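Long-range contacts in NAD(P)H dehydrogenase (quinone) (Mycobacterium tuberculosis, PDB 1XDI), which reduces quinones such as menadione with NADH or NADPH, using one bound FAD per subunit: residues A[53-57]-A[86-90]; A[362-366]-A[427-431]. All blocks are in the same frame, centred on the assembly; numbering follows the deposited sequence.

Overall arrangement
Both contacts are largely buried and both reach the second subunit, but they lie in different parts of the flavoprotein disulfide reductase fold. Contact 1 pairs helices 48-64 and 83-107 of the FAD-binding part; contact 2 lays helix 423-436 on strand 361-366 of the dimerisation domain. They share no element, and their centres are 26 Å apart, with nearest atoms about 11 Å from each other. Contact 1 mixes apolar packing of F54, I86 and V90 with an arginine-serine hydrogen bond beside the subunit interface, whereas the side chains meeting in contact 2 are all apolar, and no hydrogen bond joins its segments. Side chains of each come within about 10 or 11 Å of a bound FAD.

Contact 1 of 2, residues A[53-57]-A[86-90]; sequences TFIAS and IHARV
Two helical segments, 53-57 and 86-90, cross at 142° with their axes 9.5 Å apart at closest approach, so they run roughly antiparallel. The register sets T53 CA 6.0 Å from V90 CA and S57 CA 6.8 Å from I86 CA; 374 Å² is buried. F54 takes a t rotamer with chi2 at 75°: its CA-CB bond points sideways, yet the ring swings to the partner helix, putting CD1 3.8 Å from I86 CG2. I86, chi1 m, offers that same CG2 to S57 CB at 4.1 Å. V90, chi1 t, sets CG2 at the edge of the F54 ring, 4.3 Å from F54 CB, and 4.3 Å from T53 CB. These are two helices of the FAD-binding part of a pyridine nucleotide-disulfide oxidoreductase; the first carries the FAD-binding residue K52 immediately before T53. On the flank, R89 is extended, with chi1 to chi3 all t, and carries NH1 to S57 OG (chi1 m), a hydrogen bond of 2.9 Å at 148°. T53 CG2 lies over one guanidinium face, 4.3 Å from R89 NH1. R89 NH2 bonds to the carbonyl oxygen of M394 of the second subunit, so one guanidinium joins helix and neighbour. T53, chi1 m, turns OG1 back to the V49 carbonyl, and the F54 ring also meets Y201 of helix 192-203, planes at about 45°.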
loop_
_atom_site.group_PDB
_atom_site.type_symbol
_atom_site.label_atom_id
_atom_site.label_comp_id
_atom_site.label_asym_id
_atom_site.label_seq_id
_atom_site.Cartn_x
_atom_site.Cartn_y
_atom_site.Cartn_z
ATOM N N THR A 53 31.390 -7.700 20.094
ATOM C CA THR A 53 32.770 -7.415 19.709
ATOM C C THR A 53 33.562 -8.676 20.004
ATOM O O THR A 53 34.206 -9.259 19.116
ATOM C CB THR A 53 33.337 -6.252 20.512
ATOM O OG1 THR A 53 32.338 -5.236 20.547
ATOM C CG2 THR A 53 34.609 -5.654 19.872
ATOM N N PHE A 54 33.495 -9.114 21.252
ATOM C CA PHE A 54 34.177 -10.349 21.673
ATOM C C PHE A 54 33.930 -11.482 20.679
ATOM O O PHE A 54 34.867 -12.140 20.239
ATOM C CB PHE A 54 33.677 -10.792 23.060
ATOM C CG PHE A 54 34.435 -11.916 23.635
ATOM C CD1 PHE A 54 35.688 -11.714 24.142
ATOM C CD2 PHE A 54 33.905 -13.211 23.621
ATOM C CE1 PHE A 54 36.440 -12.812 24.644
ATOM C CE2 PHE A 54 34.655 -14.316 24.120
ATOM C CZ PHE A 54 35.927 -14.114 24.628
ATOM N N ILE A 55 32.663 -11.685 20.324
ATOM C CA ILE A 55 32.256 -12.746 19.403
ATOM C C ILE A 55 32.786 -12.552 18.000
ATOM O O ILE A 55 33.074 -13.535 17.319
ATOM C CB ILE A 55 30.709 -12.903 19.367
ATOM C CG1 ILE A 55 30.214 -13.566 20.657
ATOM C CG2 ILE A 55 30.304 -13.694 18.216
ATOM C CD1 ILE A 55 28.702 -13.685 20.774
ATOM N N ALA A 56 32.942 -11.302 17.580
ATOM C CA ALA A 56 33.453 -11.007 16.237
ATOM C C ALA A 56 34.922 -11.358 16.120
ATOM O O ALA A 56 35.385 -11.776 15.059
ATOM C CB ALA A 56 33.264 -9.538 15.906
ATOM N N SER A 57 35.652 -11.148 17.210
ATOM C CA SER A 57 37.082 -11.464 17.264
ATOM C C SER A 57 37.227 -12.956 17.218
ATOM O O SER A 57 38.078 -13.464 16.534
ATOM C CB SER A 57 37.727 -10.963 18.554
ATOM O OG SER A 57 37.765 -9.552 18.577
ATOM N N ILE A 86 42.410 -9.065 22.744
ATOM C CA ILE A 86 41.016 -9.168 22.324
ATOM C C ILE A 86 40.208 -8.277 23.299
ATOM O O ILE A 86 39.425 -7.403 22.866
ATOM C CB ILE A 86 40.482 -10.619 22.424
ATOM C CG1 ILE A 86 40.987 -11.449 21.270
ATOM C CG2 ILE A 86 38.953 -10.640 22.426
ATOM C CD1 ILE A 86 40.851 -12.917 21.554
ATOM N N HIS A 87 40.394 -8.510 24.604
ATOM C CA HIS A 87 39.717 -7.748 25.664
ATOM C C HIS A 87 39.993 -6.228 25.464
ATOM O O HIS A 87 39.111 -5.391 25.538
ATOM C CB HIS A 87 40.233 -8.212 27.039
ATOM C CG HIS A 87 39.753 -9.570 27.458
ATOM N ND1 HIS A 87 40.086 -10.130 28.676
ATOM C CD2 HIS A 87 38.872 -10.431 26.885
ATOM C CE1 HIS A 87 39.420 -11.260 28.837
ATOM N NE2 HIS A 87 38.674 -11.468 27.768
ATOM N N ALA A 88 41.240 -5.876 25.188
ATOM C CA ALA A 88 41.612 -4.478 25.007
ATOM C C ALA A 88 40.809 -3.873 23.837
ATOM O O ALA A 88 40.484 -2.654 23.808
ATOM C CB ALA A 88 43.084 -4.388 24.760
ATOM N N ARG A 89 40.491 -4.732 22.868
ATOM C CA ARG A 89 39.753 -4.278 21.707
ATOM C C ARG A 89 38.332 -4.188 22.139
ATOM O O ARG A 89 37.562 -3.370 21.624
ATOM C CB ARG A 89 39.844 -5.240 20.568
ATOM C CG ARG A 89 39.071 -4.770 19.428
ATOM C CD ARG A 89 38.726 -5.927 18.488
ATOM N NE ARG A 89 38.122 -5.430 17.257
ATOM C CZ ARG A 89 37.314 -6.123 16.466
ATOM N NH1 ARG A 89 36.981 -7.387 16.750
ATOM N NH2 ARG A 89 36.830 -5.526 15.379
ATOM N N VAL A 90 37.971 -5.016 23.111
ATOM C CA VAL A 90 36.608 -4.969 23.576
ATOM C C VAL A 90 36.354 -3.682 24.318
ATOM O O VAL A 90 35.348 -3.037 24.062
ATOM C CB VAL A 90 36.281 -6.184 24.436
ATOM C CG1 VAL A 90 34.973 -5.990 25.244
ATOM C CG2 VAL A 90 36.171 -7.340 23.518
#

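Contact 2 of 2, residues A[362-366]-A[427-431]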
loop_
_atom_site.group_PDB
_atom_site.type_symbol
_atom_site.label_atom_id
_atom_site.label_comp_id
_atom_site.label_asym_id
_atom_site.label_seq_id
_atom_site.Cartn_x
_atom_site.Cartn_y
_atom_site.Cartn_z
ATOM N N ILE A 362 20.948 -16.614 14.054
ATOM C CA ILE A 362 19.561 -16.958 13.925
ATOM C C ILE A 362 18.748 -15.694 14.163
ATOM O O ILE A 362 18.902 -15.045 15.188
ATOM C CB ILE A 362 19.182 -17.969 14.956
ATOM C CG1 ILE A 362 20.256 -19.044 14.983
ATOM C CG2 ILE A 362 17.782 -18.537 14.645
ATOM C CD1 ILE A 362 19.847 -20.271 15.731
ATOM N N ALA A 363 17.919 -15.325 13.192
ATOM C CA ALA A 363 17.034 -14.156 13.308
ATOM C C ALA A 363 15.612 -14.591 12.938
ATOM O O ALA A 363 15.411 -15.466 12.087
ATOM C CB ALA A 363 17.494 -13.015 12.360
ATOM N N ALA A 364 14.635 -13.972 13.591
ATOM C CA ALA A 364 13.249 -14.260 13.307
ATOM C C ALA A 364 12.407 -12.989 13.447
ATOM O O ALA A 364 12.885 -11.998 14.026
ATOM C CB ALA A 364 12.774 -15.267 14.224
ATOM N N VAL A 365 11.174 -13.015 12.906
ATOM C CA VAL A 365 10.217 -11.888 12.979
ATOM C C VAL A 365 8.809 -12.421 12.741
ATOM O O VAL A 365 8.604 -13.289 11.881
ATOM C CB VAL A 365 10.339 -10.832 11.844
ATOM C CG1 VAL A 365 10.106 -9.463 12.401
ATOM C CG2 VAL A 365 11.619 -10.987 11.078
ATOM N N GLY A 366 7.848 -11.853 13.461
ATOM C CA GLY A 366 6.466 -12.227 13.280
ATOM C C GLY A 366 6.004 -13.546 13.864
ATOM O O GLY A 366 6.684 -14.152 14.694
ATOM N N ILE A 427 17.467 -10.305 8.005
ATOM C CA ILE A 427 16.129 -10.367 8.568
ATOM C C ILE A 427 15.377 -9.093 8.221
ATOM O O ILE A 427 14.150 -9.132 8.018
ATOM C CB ILE A 427 16.168 -10.557 10.123
ATOM C CG1 ILE A 427 14.805 -10.992 10.658
ATOM C CG2 ILE A 427 16.532 -9.291 10.784
ATOM C CD1 ILE A 427 14.364 -12.349 10.187
ATOM N N LEU A 428 16.117 -7.981 8.094
ATOM C CA LEU A 428 15.513 -6.667 7.829
ATOM C C LEU A 428 14.445 -6.642 6.749
ATOM O O LEU A 428 13.307 -6.250 7.010
ATOM C CB LEU A 428 16.576 -5.591 7.533
ATOM C CG LEU A 428 15.923 -4.198 7.376
ATOM C CD1 LEU A 428 15.025 -3.924 8.568
ATOM C CD2 LEU A 428 16.955 -3.128 7.234
ATOM N N PRO A 429 14.788 -7.049 5.522
ATOM C CA PRO A 429 13.786 -7.054 4.456
ATOM C C PRO A 429 12.499 -7.715 4.943
ATOM O O PRO A 429 11.416 -7.170 4.776
ATOM C CB PRO A 429 14.443 -7.866 3.382
ATOM C CG PRO A 429 15.912 -7.577 3.617
ATOM C CD PRO A 429 16.066 -7.610 5.073
ATOM N N ILE A 430 12.602 -8.883 5.573
ATOM C CA ILE A 430 11.390 -9.559 6.065
ATOM C C ILE A 430 10.597 -8.627 7.059
ATOM O O ILE A 430 9.381 -8.393 6.882
ATOM C CB ILE A 430 11.779 -10.951 6.666
ATOM C CG1 ILE A 430 12.471 -11.769 5.578
ATOM C CG2 ILE A 430 10.537 -11.691 7.196
ATOM C CD1 ILE A 430 13.304 -12.924 6.053
ATOM N N ALA A 431 11.283 -8.080 8.074
ATOM C CA ALA A 431 10.625 -7.172 9.001
ATOM C C ALA A 431 9.894 -6.102 8.201
ATOM O O ALA A 431 8.720 -5.882 8.415
ATOM C CB ALA A 431 11.623 -6.543 9.900
#
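In the dimerisation domain of this reductase, an antiparallel sheet is packed against helix 423-436, and the contact is a piece of that helix-on-sheet layer. Strand 362-366 and helical segment 427-431 run almost exactly parallel, 2° between their directions and 8.5 Å between their axes. A363 CA is 6.1 Å from I427 CA, and V365 CA is 6.2 Å from A431 CA. The extended strand alternates its side chains: A363 and V365 point toward the helix, A364 away. A363 presents only a methyl, its CB 3.6 Å from I427 CB. I427, in the tp rotamer, turns its CD1 down onto the strand, 3.8 Å from the backbone N of A364. V365 spreads its two methyls over the next turn: CG2 is 4.1 Å from I430 CG2, and CG1 is 4.1 Å from A431 CB. The side-chain contacts are all apolar, no hydrogen bond links the two segments, and 222 Å² is buried between them. On both sides the strand bonds to sheet neighbours: A363 to V418 and V365 to G416 of strand 413-420, I362 to V356 and A364 to A354 of strand 353-356. I427 and I430 also rest on V418. The helix in turn meets the second subunit, P429 on its P429 and I427 on its V449, so it lies between its own sheet and the neighbouring chain.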